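Serpin-12 (PDB 6CJ7) controls the prophenoloxidase activation system in larval hemolymph of Manduca sexta, probably by inhibiting serine proteases of that cascade in the manner of serpins. Local coordinates at residues T186-F191 with V200-Q205; L133-I138 with V154-L159; R87-I92 with P226-E231. One frame throughout, in Å; residues are numbered along the deposited sequence.

Contact 1: T186-F191 with V200-Q205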
ATOM      1  N   THR A 186      21.329 -17.823  -4.943  1.00 28.52           N
ATOM      2  CA  THR A 186      20.528 -17.055  -5.889  1.00 27.67           C
ATOM      3  C   THR A 186      21.026 -17.325  -7.296  1.00 32.53           C
ATOM      4  O   THR A 186      22.229 -17.268  -7.553  1.00 34.18           O
ATOM      5  CB  THR A 186      20.615 -15.567  -5.580  1.00 26.78           C
ATOM      6  OG1 THR A 186      20.075 -15.341  -4.270  1.00 27.76           O
ATOM      7  CG2 THR A 186      19.806 -14.742  -6.585  1.00 28.53           C
ATOM      8  N   GLN A 187      20.104 -17.614  -8.207  1.00 28.51           N
ATOM      9  CA  GLN A 187      20.478 -18.076  -9.539  1.00 29.64           C
ATOM     10  C   GLN A 187      19.684 -17.341 -10.609  1.00 29.20           C
ATOM     11  O   GLN A 187      18.518 -16.997 -10.418  1.00 28.76           O
ATOM     12  CB  GLN A 187      20.235 -19.588  -9.704  1.00 32.40           C
ATOM     13  CG  GLN A 187      21.089 -20.526  -8.833  1.00 31.44           C
ATOM     14  CD  GLN A 187      22.590 -20.322  -8.951  1.00 39.87           C
ATOM     15  OE1 GLN A 187      23.110 -19.831  -9.959  1.00 41.15           O
ATOM     16  NE2 GLN A 187      23.304 -20.700  -7.893  1.00 44.55           N
ATOM     17  N   LYS A 188      20.315 -17.151 -11.762  1.00 30.17           N
ATOM     18  CA  LYS A 188      19.642 -16.564 -12.913  1.00 32.50           C
ATOM     19  C   LYS A 188      18.913 -17.660 -13.678  1.00 30.86           C
ATOM     20  O   LYS A 188      19.537 -18.618 -14.152  1.00 32.18           O
ATOM     21  CB  LYS A 188      20.639 -15.838 -13.812  1.00 38.01           C
ATOM     22  CG  LYS A 188      20.963 -14.444 -13.283  1.00 53.60           C
ATOM     23  CD  LYS A 188      22.052 -13.762 -14.083  1.00 58.30           C
ATOM     24  CE  LYS A 188      21.846 -12.253 -14.096  1.00 60.38           C
ATOM     25  NZ  LYS A 188      21.834 -11.656 -12.739  1.00 58.97           N
ATOM     26  N   ARG A 189      17.591 -17.525 -13.771  1.00 31.81           N
ATOM     27  CA  ARG A 189      16.719 -18.467 -14.457  1.00 34.75           C
ATOM     28  C   ARG A 189      15.712 -17.658 -15.258  1.00 33.09           C
ATOM     29  O   ARG A 189      15.537 -16.466 -15.019  1.00 29.52           O
ATOM     30  CB  ARG A 189      15.987 -19.390 -13.464  1.00 34.78           C
ATOM     31  CG  ARG A 189      16.870 -20.013 -12.402  1.00 35.56           C
ATOM     32  CD  ARG A 189      16.060 -20.914 -11.482  1.00 39.07           C
ATOM     33  NE  ARG A 189      16.866 -21.479 -10.405  1.00 40.31           N
ATOM     34  CZ  ARG A 189      17.429 -22.682 -10.459  1.00 40.31           C
ATOM     35  NH1 ARG A 189      17.266 -23.437 -11.540  1.00 44.96           N
ATOM     36  NH2 ARG A 189      18.154 -23.126  -9.436  1.00 41.85           N
ATOM     37  N   ASN A 190      15.032 -18.303 -16.198  1.00 32.45           N
ATOM     38  CA  ASN A 190      14.043 -17.572 -16.975  1.00 33.67           C
ATOM     39  C   ASN A 190      12.736 -17.388 -16.210  1.00 32.49           C
ATOM     40  O   ASN A 190      12.250 -18.295 -15.528  1.00 36.99           O
ATOM     41  CB  ASN A 190      13.777 -18.260 -18.306  1.00 38.34           C
ATOM     42  CG  ASN A 190      14.706 -17.760 -19.397  1.00 48.74           C
ATOM     43  OD1 ASN A 190      15.103 -16.593 -19.406  1.00 50.58           O
ATOM     44  ND2 ASN A 190      15.073 -18.641 -20.303  1.00 48.85           N
ATOM     45  N   PHE A 191      12.194 -16.183 -16.312  1.00 29.55           N
ATOM     46  CA  PHE A 191      10.853 -15.846 -15.867  1.00 28.71           C
ATOM     47  C   PHE A 191      10.010 -15.672 -17.126  1.00 34.34           C
ATOM     48  O   PHE A 191      10.450 -15.012 -18.072  1.00 33.63           O
ATOM     49  CB  PHE A 191      10.892 -14.557 -15.046  1.00 33.35           C
ATOM     50  CG  PHE A 191       9.565 -14.133 -14.486  1.00 28.43           C
ATOM     51  CD1 PHE A 191       8.638 -13.470 -15.269  1.00 26.49           C
ATOM     52  CD2 PHE A 191       9.263 -14.372 -13.156  1.00 25.83           C
ATOM     53  CE1 PHE A 191       7.417 -13.063 -14.730  1.00 25.80           C
ATOM     54  CE2 PHE A 191       8.055 -13.983 -12.620  1.00 24.70           C
ATOM     55  CZ  PHE A 191       7.125 -13.317 -13.403  1.00 24.90           C
ATOM     56  N   VAL A 200      15.446 -13.119 -18.138  1.00 34.82           N
ATOM     57  CA  VAL A 200      16.299 -13.568 -17.039  1.00 29.33           C
ATOM     58  C   VAL A 200      15.970 -12.791 -15.776  1.00 31.44           C
ATOM     59  O   VAL A 200      15.854 -11.559 -15.807  1.00 37.29           O
ATOM     60  CB  VAL A 200      17.773 -13.389 -17.423  1.00 36.19           C
ATOM     61  CG1 VAL A 200      18.670 -13.485 -16.196  1.00 42.95           C
ATOM     62  CG2 VAL A 200      18.152 -14.419 -18.456  1.00 45.46           C
ATOM     63  N   ALA A 201      15.819 -13.508 -14.660  1.00 28.95           N
ATOM     64  CA  ALA A 201      15.624 -12.894 -13.355  1.00 27.62           C
ATOM     65  C   ALA A 201      16.472 -13.629 -12.322  1.00 30.97           C
ATOM     66  O   ALA A 201      16.927 -14.762 -12.540  1.00 27.79           O
ATOM     67  CB  ALA A 201      14.144 -12.898 -12.927  1.00 30.31           C
ATOM     68  N   SER A 202      16.697 -12.960 -11.194  1.00 29.29           N
ATOM     69  CA  SER A 202      17.486 -13.507 -10.089  1.00 27.52           C
ATOM     70  C   SER A 202      16.562 -14.179  -9.081  1.00 29.77           C
ATOM     71  O   SER A 202      15.851 -13.507  -8.327  1.00 31.88           O
ATOM     72  CB  SER A 202      18.302 -12.404  -9.418  1.00 30.47           C
ATOM     73  OG  SER A 202      19.314 -11.934 -10.287  1.00 34.14           O
ATOM     74  N   PHE A 203      16.589 -15.503  -9.043  1.00 25.19           N
ATOM     75  CA  PHE A 203      15.731 -16.273  -8.157  1.00 25.10           C
ATOM     76  C   PHE A 203      16.491 -16.631  -6.886  1.00 24.59           C
ATOM     77  O   PHE A 203      17.489 -17.362  -6.929  1.00 25.36           O
ATOM     78  CB  PHE A 203      15.222 -17.530  -8.855  1.00 26.78           C
ATOM     79  CG  PHE A 203      14.212 -17.249  -9.929  1.00 25.38           C
ATOM     80  CD1 PHE A 203      14.614 -16.971 -11.228  1.00 27.59           C
ATOM     81  CD2 PHE A 203      12.862 -17.259  -9.638  1.00 28.06           C
ATOM     82  CE1 PHE A 203      13.687 -16.722 -12.222  1.00 29.34           C
ATOM     83  CE2 PHE A 203      11.934 -17.016 -10.619  1.00 28.60           C
ATOM     84  CZ  PHE A 203      12.348 -16.744 -11.922  1.00 31.41           C
ATOM     85  N   MET A 204      16.022 -16.106  -5.764  1.00 22.62           N
ATOM     86  CA  MET A 204      16.479 -16.567  -4.464  1.00 22.10           C
ATOM     87  C   MET A 204      15.918 -17.958  -4.208  1.00 25.43           C
ATOM     88  O   MET A 204      14.801 -18.278  -4.617  1.00 26.99           O
ATOM     89  CB  MET A 204      15.996 -15.599  -3.389  1.00 21.52           C
ATOM     90  CG  MET A 204      16.353 -14.189  -3.722  1.00 21.77           C
ATOM     91  SD  MET A 204      15.918 -13.077  -2.361  1.00 24.89           S
ATOM     92  CE  MET A 204      14.114 -13.212  -2.435  1.00 24.83           C
ATOM     93  N   GLN A 205      16.696 -18.799  -3.528  1.00 25.59           N
ATOM     94  CA  GLN A 205      16.296 -20.188  -3.356  1.00 28.81           C
ATOM     95  C   GLN A 205      16.556 -20.644  -1.927  1.00 28.12           C
ATOM     96  O   GLN A 205      17.586 -20.309  -1.338  1.00 28.92           O
ATOM     97  CB  GLN A 205      17.048 -21.121  -4.318  1.00 32.17           C
ATOM     98  CG  GLN A 205      16.862 -20.807  -5.777  1.00 43.51           C
ATOM     99  CD  GLN A 205      17.731 -21.689  -6.641  1.00 56.06           C
ATOM    100  OE1 GLN A 205      17.855 -21.473  -7.846  1.00 68.51           O
ATOM    101  NE2 GLN A 205      18.343 -22.688  -6.024  1.00 57.51           N
TER
HETATM  102  O   HOH W   1      19.106 -17.412  -2.563  1.00 25.43           O

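Contact 2: L133-I138 with V154-L159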
ATOM      1  N   LEU A 133       8.585  25.729  -5.842  1.00 25.78           N
ATOM      2  CA  LEU A 133       9.045  25.682  -4.459  1.00 26.65           C
ATOM      3  C   LEU A 133       8.160  24.780  -3.611  1.00 25.02           C
ATOM      4  O   LEU A 133       8.662  23.996  -2.796  1.00 24.94           O
ATOM      5  CB  LEU A 133       9.095  27.103  -3.895  1.00 27.94           C
ATOM      6  CG  LEU A 133       9.245  27.253  -2.390  1.00 36.85           C
ATOM      7  CD1 LEU A 133      10.626  26.776  -1.958  1.00 42.34           C
ATOM      8  CD2 LEU A 133       9.047  28.705  -1.998  1.00 41.11           C
ATOM      9  N   ALA A 134       6.841  24.868  -3.793  1.00 21.60           N
ATOM     10  CA  ALA A 134       5.920  24.033  -3.029  1.00 23.37           C
ATOM     11  C   ALA A 134       6.119  22.554  -3.341  1.00 22.65           C
ATOM     12  O   ALA A 134       6.188  21.717  -2.429  1.00 22.23           O
ATOM     13  CB  ALA A 134       4.476  24.443  -3.315  1.00 24.20           C
ATOM     14  N   ALA A 135       6.213  22.212  -4.633  1.00 21.74           N
ATOM     15  CA  ALA A 135       6.415  20.816  -5.020  1.00 21.29           C
ATOM     16  C   ALA A 135       7.712  20.271  -4.444  1.00 21.54           C
ATOM     17  O   ALA A 135       7.742  19.158  -3.904  1.00 22.90           O
ATOM     18  CB  ALA A 135       6.422  20.680  -6.543  1.00 23.40           C
ATOM     19  N   GLN A 136       8.793  21.052  -4.520  1.00 23.54           N
ATOM     20  CA  GLN A 136      10.064  20.548  -4.012  1.00 27.47           C
ATOM     21  C   GLN A 136      10.061  20.448  -2.490  1.00 23.42           C
ATOM     22  O   GLN A 136      10.657  19.522  -1.929  1.00 26.21           O
ATOM     23  CB  GLN A 136      11.211  21.417  -4.506  1.00 34.48           C
ATOM     24  CG  GLN A 136      11.816  20.864  -5.773  1.00 48.45           C
ATOM     25  CD  GLN A 136      12.608  21.898  -6.505  1.00 59.27           C
ATOM     26  OE1 GLN A 136      12.503  22.044  -7.726  1.00 56.25           O
ATOM     27  NE2 GLN A 136      13.398  22.646  -5.763  1.00 63.90           N
ATOM     28  N   ASN A 137       9.404  21.387  -1.800  1.00 23.99           N
ATOM     29  CA  ASN A 137       9.331  21.284  -0.344  1.00 27.29           C
ATOM     30  C   ASN A 137       8.537  20.058   0.089  1.00 25.02           C
ATOM     31  O   ASN A 137       8.919  19.368   1.045  1.00 24.79           O
ATOM     32  CB  ASN A 137       8.723  22.554   0.249  1.00 24.68           C
ATOM     33  CG  ASN A 137       9.732  23.676   0.375  1.00 29.87           C
ATOM     34  OD1 ASN A 137      10.937  23.433   0.491  1.00 37.68           O
ATOM     35  ND2 ASN A 137       9.248  24.910   0.350  1.00 36.56           N
ATOM     36  N   ILE A 138       7.440  19.761  -0.603  1.00 20.96           N
ATOM     37  CA  ILE A 138       6.661  18.572  -0.267  1.00 20.27           C
ATOM     38  C   ILE A 138       7.472  17.314  -0.556  1.00 23.61           C
ATOM     39  O   ILE A 138       7.540  16.398   0.271  1.00 23.22           O
ATOM     40  CB  ILE A 138       5.324  18.568  -1.026  1.00 20.96           C
ATOM     41  CG1 ILE A 138       4.404  19.668  -0.464  1.00 21.11           C
ATOM     42  CG2 ILE A 138       4.661  17.198  -0.915  1.00 21.44           C
ATOM     43  CD1 ILE A 138       3.207  19.975  -1.358  1.00 23.86           C
ATOM     44  N   VAL A 154       5.263  14.649  -6.126  1.00 29.84           N
ATOM     45  CA  VAL A 154       4.487  15.833  -6.492  1.00 27.26           C
ATOM     46  C   VAL A 154       5.166  16.546  -7.652  1.00 32.10           C
ATOM     47  O   VAL A 154       6.375  16.817  -7.607  1.00 32.71           O
ATOM     48  CB  VAL A 154       4.327  16.789  -5.297  1.00 29.63           C
ATOM     49  CG1 VAL A 154       3.536  18.035  -5.711  1.00 29.17           C
ATOM     50  CG2 VAL A 154       3.645  16.090  -4.136  1.00 28.15           C
ATOM     51  N   SER A 155       4.354  16.894  -8.721  1.00 31.51           N
ATOM     52  CA  SER A 155       4.915  17.672  -9.818  1.00 36.24           C
ATOM     53  C   SER A 155       4.562  19.150  -9.673  1.00 35.54           C
ATOM     54  O   SER A 155       3.434  19.489  -9.289  1.00 33.36           O
ATOM     55  CB  SER A 155       4.400  17.173 -11.168  1.00 42.86           C
ATOM     56  OG  SER A 155       4.817  18.046 -12.207  1.00 44.13           O
ATOM     57  N   PRO A 156       5.505  20.045  -9.972  1.00 36.74           N
ATOM     58  CA  PRO A 156       5.182  21.482  -9.930  1.00 36.87           C
ATOM     59  C   PRO A 156       4.075  21.871 -10.888  1.00 40.30           C
ATOM     60  O   PRO A 156       3.374  22.862 -10.649  1.00 37.82           O
ATOM     61  CB  PRO A 156       6.511  22.157 -10.304  1.00 39.79           C
ATOM     62  CG  PRO A 156       7.560  21.118 -10.072  1.00 44.34           C
ATOM     63  CD  PRO A 156       6.914  19.793 -10.315  1.00 41.13           C
ATOM     64  N   ASP A 157       3.890  21.118 -11.972  1.00 38.77           N
ATOM     65  CA  ASP A 157       2.835  21.438 -12.921  1.00 42.22           C
ATOM     66  C   ASP A 157       1.449  21.084 -12.401  1.00 44.88           C
ATOM     67  O   ASP A 157       0.457  21.529 -12.987  1.00 47.97           O
ATOM     68  CB  ASP A 157       3.103  20.726 -14.248  1.00 50.26           C
ATOM     69  CG  ASP A 157       4.401  21.171 -14.887  1.00 57.27           C
ATOM     70  OD1 ASP A 157       4.721  22.379 -14.803  1.00 50.84           O
ATOM     71  OD2 ASP A 157       5.106  20.315 -15.459  1.00 65.38           O
ATOM     72  N   ASP A 158       1.355  20.310 -11.320  1.00 45.18           N
ATOM     73  CA  ASP A 158       0.077  20.011 -10.688  1.00 43.87           C
ATOM     74  C   ASP A 158      -0.354  21.083  -9.700  1.00 40.82           C
ATOM     75  O   ASP A 158      -1.456  20.988  -9.149  1.00 41.45           O
ATOM     76  CB  ASP A 158       0.140  18.661  -9.969  1.00 49.81           C
ATOM     77  CG  ASP A 158       0.376  17.509 -10.917  1.00 59.27           C
ATOM     78  OD1 ASP A 158       0.349  17.735 -12.144  1.00 65.08           O
ATOM     79  OD2 ASP A 158       0.581  16.376 -10.433  1.00 61.02           O
ATOM     80  N   LEU A 159       0.471  22.097  -9.468  1.00 36.59           N
ATOM     81  CA  LEU A 159       0.225  23.080  -8.428  1.00 34.79           C
ATOM     82  C   LEU A 159       0.094  24.472  -9.032  1.00 34.62           C
ATOM     83  O   LEU A 159       0.715  24.791 -10.053  1.00 36.94           O
ATOM     84  CB  LEU A 159       1.352  23.067  -7.386  1.00 26.59           C
ATOM     85  CG  LEU A 159       1.733  21.710  -6.786  1.00 27.73           C
ATOM     86  CD1 LEU A 159       2.822  21.883  -5.743  1.00 28.75           C
ATOM     87  CD2 LEU A 159       0.517  21.021  -6.188  1.00 30.83           C
TER

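Contact 3: R87-I92 with P226-E231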
ATOM      1  N   ARG A  87       7.664  -1.244  17.181  1.00 26.26           N
ATOM      2  CA  ARG A  87       8.632  -2.192  16.647  1.00 26.36           C
ATOM      3  C   ARG A  87      10.022  -1.569  16.633  1.00 29.47           C
ATOM      4  O   ARG A  87      10.202  -0.439  16.162  1.00 34.74           O
ATOM      5  CB  ARG A  87       8.207  -2.639  15.251  1.00 23.82           C
ATOM      6  CG  ARG A  87       6.960  -3.528  15.284  1.00 25.72           C
ATOM      7  CD  ARG A  87       6.316  -3.780  13.923  1.00 23.78           C
ATOM      8  NE  ARG A  87       5.130  -4.614  14.102  1.00 23.47           N
ATOM      9  CZ  ARG A  87       4.002  -4.490  13.405  1.00 23.09           C
ATOM     10  NH1 ARG A  87       3.894  -3.573  12.444  1.00 19.78           N
ATOM     11  NH2 ARG A  87       2.979  -5.296  13.681  1.00 26.32           N
ATOM     12  N   ASN A  88      11.000  -2.315  17.171  1.00 29.15           N
ATOM     13  CA  ASN A  88      12.409  -1.920  17.234  1.00 33.35           C
ATOM     14  C   ASN A  88      13.195  -3.084  16.649  1.00 32.89           C
ATOM     15  O   ASN A  88      13.792  -3.875  17.374  1.00 37.75           O
ATOM     16  CB  ASN A  88      12.851  -1.601  18.676  1.00 42.65           C
ATOM     17  CG  ASN A  88      12.398  -0.229  19.134  1.00 62.64           C
ATOM     18  OD1 ASN A  88      12.633   0.773  18.456  1.00 69.68           O
ATOM     19  ND2 ASN A  88      11.747  -0.174  20.291  1.00 68.88           N
ATOM     20  N   SER A  89      13.175  -3.197  15.327  1.00 27.85           N
ATOM     21  CA  SER A  89      13.743  -4.343  14.641  1.00 27.27           C
ATOM     22  C   SER A  89      14.419  -3.858  13.369  1.00 27.66           C
ATOM     23  O   SER A  89      14.389  -2.673  13.034  1.00 28.96           O
ATOM     24  CB  SER A  89      12.664  -5.372  14.292  1.00 23.09           C
ATOM     25  OG  SER A  89      11.851  -4.864  13.250  1.00 23.60           O
ATOM     26  N   ARG A  90      15.016  -4.796  12.642  1.00 25.64           N
ATOM     27  CA  ARG A  90      15.624  -4.435  11.372  1.00 30.79           C
ATOM     28  C   ARG A  90      14.628  -4.394  10.216  1.00 26.39           C
ATOM     29  O   ARG A  90      15.042  -4.127   9.076  1.00 29.47           O
ATOM     30  CB  ARG A  90      16.761  -5.410  11.059  1.00 26.99           C
ATOM     31  CG  ARG A  90      18.035  -5.143  11.889  1.00 32.57           C
ATOM     32  CD  ARG A  90      19.057  -6.241  11.782  1.00 34.72           C
ATOM     33  NE  ARG A  90      18.604  -7.477  12.410  1.00 33.40           N
ATOM     34  CZ  ARG A  90      19.333  -8.578  12.522  1.00 41.21           C
ATOM     35  NH1 ARG A  90      20.563  -8.605  12.036  1.00 45.92           N
ATOM     36  NH2 ARG A  90      18.827  -9.654  13.117  1.00 43.41           N
ATOM     37  N   ASN A  91      13.344  -4.662  10.453  1.00 22.97           N
ATOM     38  CA  ASN A  91      12.337  -4.436   9.427  1.00 21.60           C
ATOM     39  C   ASN A  91      12.129  -2.937   9.285  1.00 27.38           C
ATOM     40  O   ASN A  91      11.832  -2.254  10.270  1.00 33.47           O
ATOM     41  CB  ASN A  91      11.015  -5.120   9.782  1.00 21.14           C
ATOM     42  CG  ASN A  91      11.141  -6.626   9.884  1.00 22.26           C
ATOM     43  OD1 ASN A  91      11.778  -7.253   9.037  1.00 21.95           O
ATOM     44  ND2 ASN A  91      10.547  -7.216  10.926  1.00 21.66           N
ATOM     45  N   ILE A  92      12.289  -2.416   8.076  1.00 22.88           N
ATOM     46  CA  ILE A  92      12.143  -0.984   7.845  1.00 20.74           C
ATOM     47  C   ILE A  92      10.784  -0.731   7.203  1.00 23.58           C
ATOM     48  O   ILE A  92      10.560  -1.081   6.042  1.00 21.95           O
ATOM     49  CB  ILE A  92      13.277  -0.435   6.972  1.00 28.16           C
ATOM     50  CG1 ILE A  92      14.624  -0.649   7.662  1.00 27.79           C
ATOM     51  CG2 ILE A  92      13.034   1.050   6.670  1.00 28.53           C
ATOM     52  CD1 ILE A  92      15.800  -0.163   6.860  1.00 40.06           C
ATOM     53  N   PRO A 226       7.992 -15.336   6.738  1.00 19.90           N
ATOM     54  CA  PRO A 226       8.010 -14.384   7.859  1.00 19.69           C
ATOM     55  C   PRO A 226       9.231 -13.472   7.854  1.00 21.61           C
ATOM     56  O   PRO A 226      10.343 -13.864   7.485  1.00 22.45           O
ATOM     57  CB  PRO A 226       8.021 -15.291   9.100  1.00 24.72           C
ATOM     58  CG  PRO A 226       7.795 -16.686   8.593  1.00 32.82           C
ATOM     59  CD  PRO A 226       8.277 -16.710   7.180  1.00 22.54           C
ATOM     60  N   PHE A 227       9.003 -12.230   8.276  1.00 21.19           N
ATOM     61  CA  PHE A 227      10.091 -11.301   8.525  1.00 18.96           C
ATOM     62  C   PHE A 227      10.490 -11.379  10.001  1.00 19.68           C
ATOM     63  O   PHE A 227       9.904 -12.130  10.782  1.00 20.90           O
ATOM     64  CB  PHE A 227       9.687  -9.890   8.092  1.00 18.73           C
ATOM     65  CG  PHE A 227       9.609  -9.716   6.595  1.00 17.74           C
ATOM     66  CD1 PHE A 227       8.385  -9.786   5.931  1.00 17.31           C
ATOM     67  CD2 PHE A 227      10.762  -9.461   5.843  1.00 22.70           C
ATOM     68  CE1 PHE A 227       8.318  -9.599   4.537  1.00 18.06           C
ATOM     69  CE2 PHE A 227      10.700  -9.288   4.453  1.00 21.72           C
ATOM     70  CZ  PHE A 227       9.478  -9.355   3.808  1.00 20.21           C
ATOM     71  N   GLU A 228      11.504 -10.596  10.378  1.00 20.11           N
ATOM     72  CA  GLU A 228      12.120 -10.696  11.703  1.00 21.95           C
ATOM     73  C   GLU A 228      11.088 -10.524  12.813  1.00 21.65           C
ATOM     74  O   GLU A 228      10.227  -9.642  12.750  1.00 21.34           O
ATOM     75  CB  GLU A 228      13.225  -9.635  11.845  1.00 23.65           C
ATOM     76  CG  GLU A 228      14.330 -10.031  12.808  1.00 31.14           C
ATOM     77  CD  GLU A 228      15.351  -8.932  13.092  1.00 36.65           C
ATOM     78  OE1 GLU A 228      15.085  -7.748  12.809  1.00 33.39           O
ATOM     79  OE2 GLU A 228      16.435  -9.262  13.618  1.00 46.71           O
ATOM     80  N   TYR A 229      11.177 -11.391  13.829  1.00 23.87           N
ATOM     81  CA  TYR A 229      10.286 -11.389  14.994  1.00 23.54           C
ATOM     82  C   TYR A 229       8.825 -11.615  14.607  1.00 22.05           C
ATOM     83  O   TYR A 229       7.918 -11.327  15.397  1.00 23.21           O
ATOM     84  CB  TYR A 229      10.438 -10.098  15.810  1.00 25.23           C
ATOM     85  CG  TYR A 229      11.872  -9.808  16.186  1.00 28.33           C
ATOM     86  CD1 TYR A 229      12.600 -10.715  16.948  1.00 36.57           C
ATOM     87  CD2 TYR A 229      12.500  -8.643  15.783  1.00 28.56           C
ATOM     88  CE1 TYR A 229      13.919 -10.468  17.296  1.00 38.46           C
ATOM     89  CE2 TYR A 229      13.825  -8.382  16.130  1.00 30.58           C
ATOM     90  CZ  TYR A 229      14.527  -9.301  16.879  1.00 35.15           C
ATOM     91  OH  TYR A 229      15.840  -9.050  17.221  1.00 38.51           O
ATOM     92  N   ASN A 230       8.604 -12.165  13.413  1.00 22.14           N
ATOM     93  CA  ASN A 230       7.279 -12.399  12.843  1.00 22.75           C
ATOM     94  C   ASN A 230       6.404 -11.149  12.900  1.00 21.84           C
ATOM     95  O   ASN A 230       5.188 -11.236  13.058  1.00 24.10           O
ATOM     96  CB  ASN A 230       6.575 -13.577  13.518  1.00 28.55           C
ATOM     97  CG  ASN A 230       5.500 -14.187  12.627  1.00 27.78           C
ATOM     98  OD1 ASN A 230       5.668 -14.274  11.409  1.00 29.02           O
ATOM     99  ND2 ASN A 230       4.387 -14.590  13.226  1.00 35.80           N
ATOM    100  N   GLU A 231       7.019  -9.975  12.742  1.00 20.38           N
ATOM    101  CA  GLU A 231       6.250  -8.731  12.745  1.00 20.99           C
ATOM    102  C   GLU A 231       5.412  -8.609  11.486  1.00 21.43           C
ATOM    103  O   GLU A 231       4.276  -8.116  11.525  1.00 19.36           O
ATOM    104  CB  GLU A 231       7.196  -7.537  12.861  1.00 20.37           C
ATOM    105  CG  GLU A 231       7.850  -7.451  14.226  1.00 20.34           C
ATOM    106  CD  GLU A 231       8.960  -6.432  14.287  1.00 20.46           C
ATOM    107  OE1 GLU A 231       9.362  -5.926  13.203  1.00 20.83           O
ATOM    108  OE2 GLU A 231       9.437  -6.164  15.414  1.00 23.90           O
TER
HETATM  109  O   HOH W   2      10.643  -4.737  17.388  1.00 38.52           O

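Contact 1: T186-F191 with V200-Q205
Phe-203 lies against Gln-187, Arg-189 and Phe-191 in a two-stranded hairpin, strand 187-192 (s4C) with the first part of strand 198-215 (s3C), in sheet C of the serpin fold. The pairing is antiparallel, although the short segments run 128° apart. The hydrogen-bonded pairs are Gln-187 with Phe-203, where Phe-203 N lies 2.8 Å from Gln-187 O, and Arg-189 with Ala-201, where Ala-201 N lies 3.0 Å from Arg-189 O.

The Phe-203 side chain can be followed outward. Its CB rests 3.7 Å from Gln-187 O, and CG stands anti to the carbonyl carbon, beside the backbone N (chi1 -71°). CD1 meets Arg-189 CB at 3.6 Å. CE1 comes 3.4 Å from Arg-189 O, which lies in the plane of the ring at its edge. CZ closes on Phe-191 CB at 4.1 Å, the two phenylalanine side chains crossing at about a right angle. Pro-273 of strand 265-282 also touches this ring. A serine in place of Phe-203 would probably open a gap beside Arg-189 CB and leave Phe-191 without its aromatic neighbour.

On the face bearing Lys-188 and Ser-202, Lys-188 CG packs 3.8 Å from Val-200 CG1. At the Thr-186 end a water donates to Thr-186 OG1, itself bonded to Glu-328, and accepts from Gln-205 N at 2.9 Å. Arg-189 and Gln-205 meet tip to tip, but their modelled approach is too short to trust in detail. The chemistry is therefore divided: backbone bonds set the register, the buried Phe-203 ring packs on the face that carries Gln-187 and Arg-189, and polar groups finish the margins.

Contact 2: L133-I138 with V154-L159
Ala-135 and Pro-156 bring together the helix 131-145 and the loop that leads from it to strand 165-174, elements that correspond in the serpin fold to helix F and its connection to strand s3A of sheet A. In inhibitory serpins this region lies over the sheet that opens to take in the reactive-centre loop, so the packing probably belongs to a part of the molecule that must adjust during inhibition.

The contact across the segments is apolar. Ala-135 CB points at the loop and is met from several directions: by Pro-156 CG at 3.7 Å, by the proline N at 3.6 Å and by Val-154 CG1 at 4.0 Å. One turn further along the helix, Ile-138 CG2 abuts Val-154 CG2 at 3.6 Å, the two side chains crossing at about a right angle. Val-154 CG1 is anti to the backbone N (chi1 179°), leaving its two methyls to face different helix residues. Leu-159 CD1 reaches back to Ala-134 CB at 3.9 Å and to Ala-135 N at 3.6 Å, while Phe-128 touches both Ala-134 and Leu-159.

No hydrogen bond links the two segments themselves, but Asn-139 ND2, one residue on along the same helix, bonds Val-154 O and so ties helix to loop. Within the loop, residues 156-158 make a short 3-10 turn, overlapped at its start by an ST turn in which Ser-155 OG accepts from Asp-157 N at 3.2 Å.

Contact 3: R87-I92 with P226-E231
Ser-89, Arg-90 and Asn-91 meet Glu-228 and Glu-231 in a polar contact between two loops: the one linking helix 70-85 to strand 92-102, and the turn between strands 220-226 and 232-239, which match s2B and s3B of the serpin fold. Two carboxylates collect the donors. Glu-231 OE1 takes Ser-89 OG at 2.7 Å, on its syn side, and Asn-91 ND2 at 2.9 Å, which arrives 43° out of the carboxylate plane. Ser-89 OG sits between its backbone N and carbonyl carbon (chi1 71°), where it also accepts from Asn-91 N at 3.2 Å in an ST turn. The other oxygen, Glu-231 OE2, is bridged by a water to Asn-88 N. Glu-228 OE1 receives Arg-90 N at 3.0 Å, and its OE2 forms a salt bridge with Arg-90 NH2, modelled very short. Asn-91 OD1 is bonded by Leu-176 N, fixing which way the amide is turned. The side chains of Arg-87 and Glu-231 run antiparallel alongside each other, with Arg-87 CG 3.6 Å from Glu-231 OE2, and Arg-87 NH2 makes its salt bridge with Asp-365. With donors on both oxygens of each glutamate, the two loops are probably joined by carboxylates kept in their charged form.

Overall arrangement
Following the chain from the N terminus, contact 3 opens first, at residues 87-92, and closes last, at 226-231, so it spans both others. Within that long excursion, contact 2 closes a short loop from the helix 131-145 to the segment before strand 165-174. Contact 1 then opens and closes the hairpin of strands 187-192 and 198-215. Contacts 2 and 1 follow in series, and no pair of contacts crosses. Contacts 1 and 2 are local, one a sheet C hairpin and the other helix F against its following loop; contact 3 alone joins remote parts, a turn of sheet B and the loop before strand 92-102. The centres of contacts 1 and 2 lie about 39 Å apart.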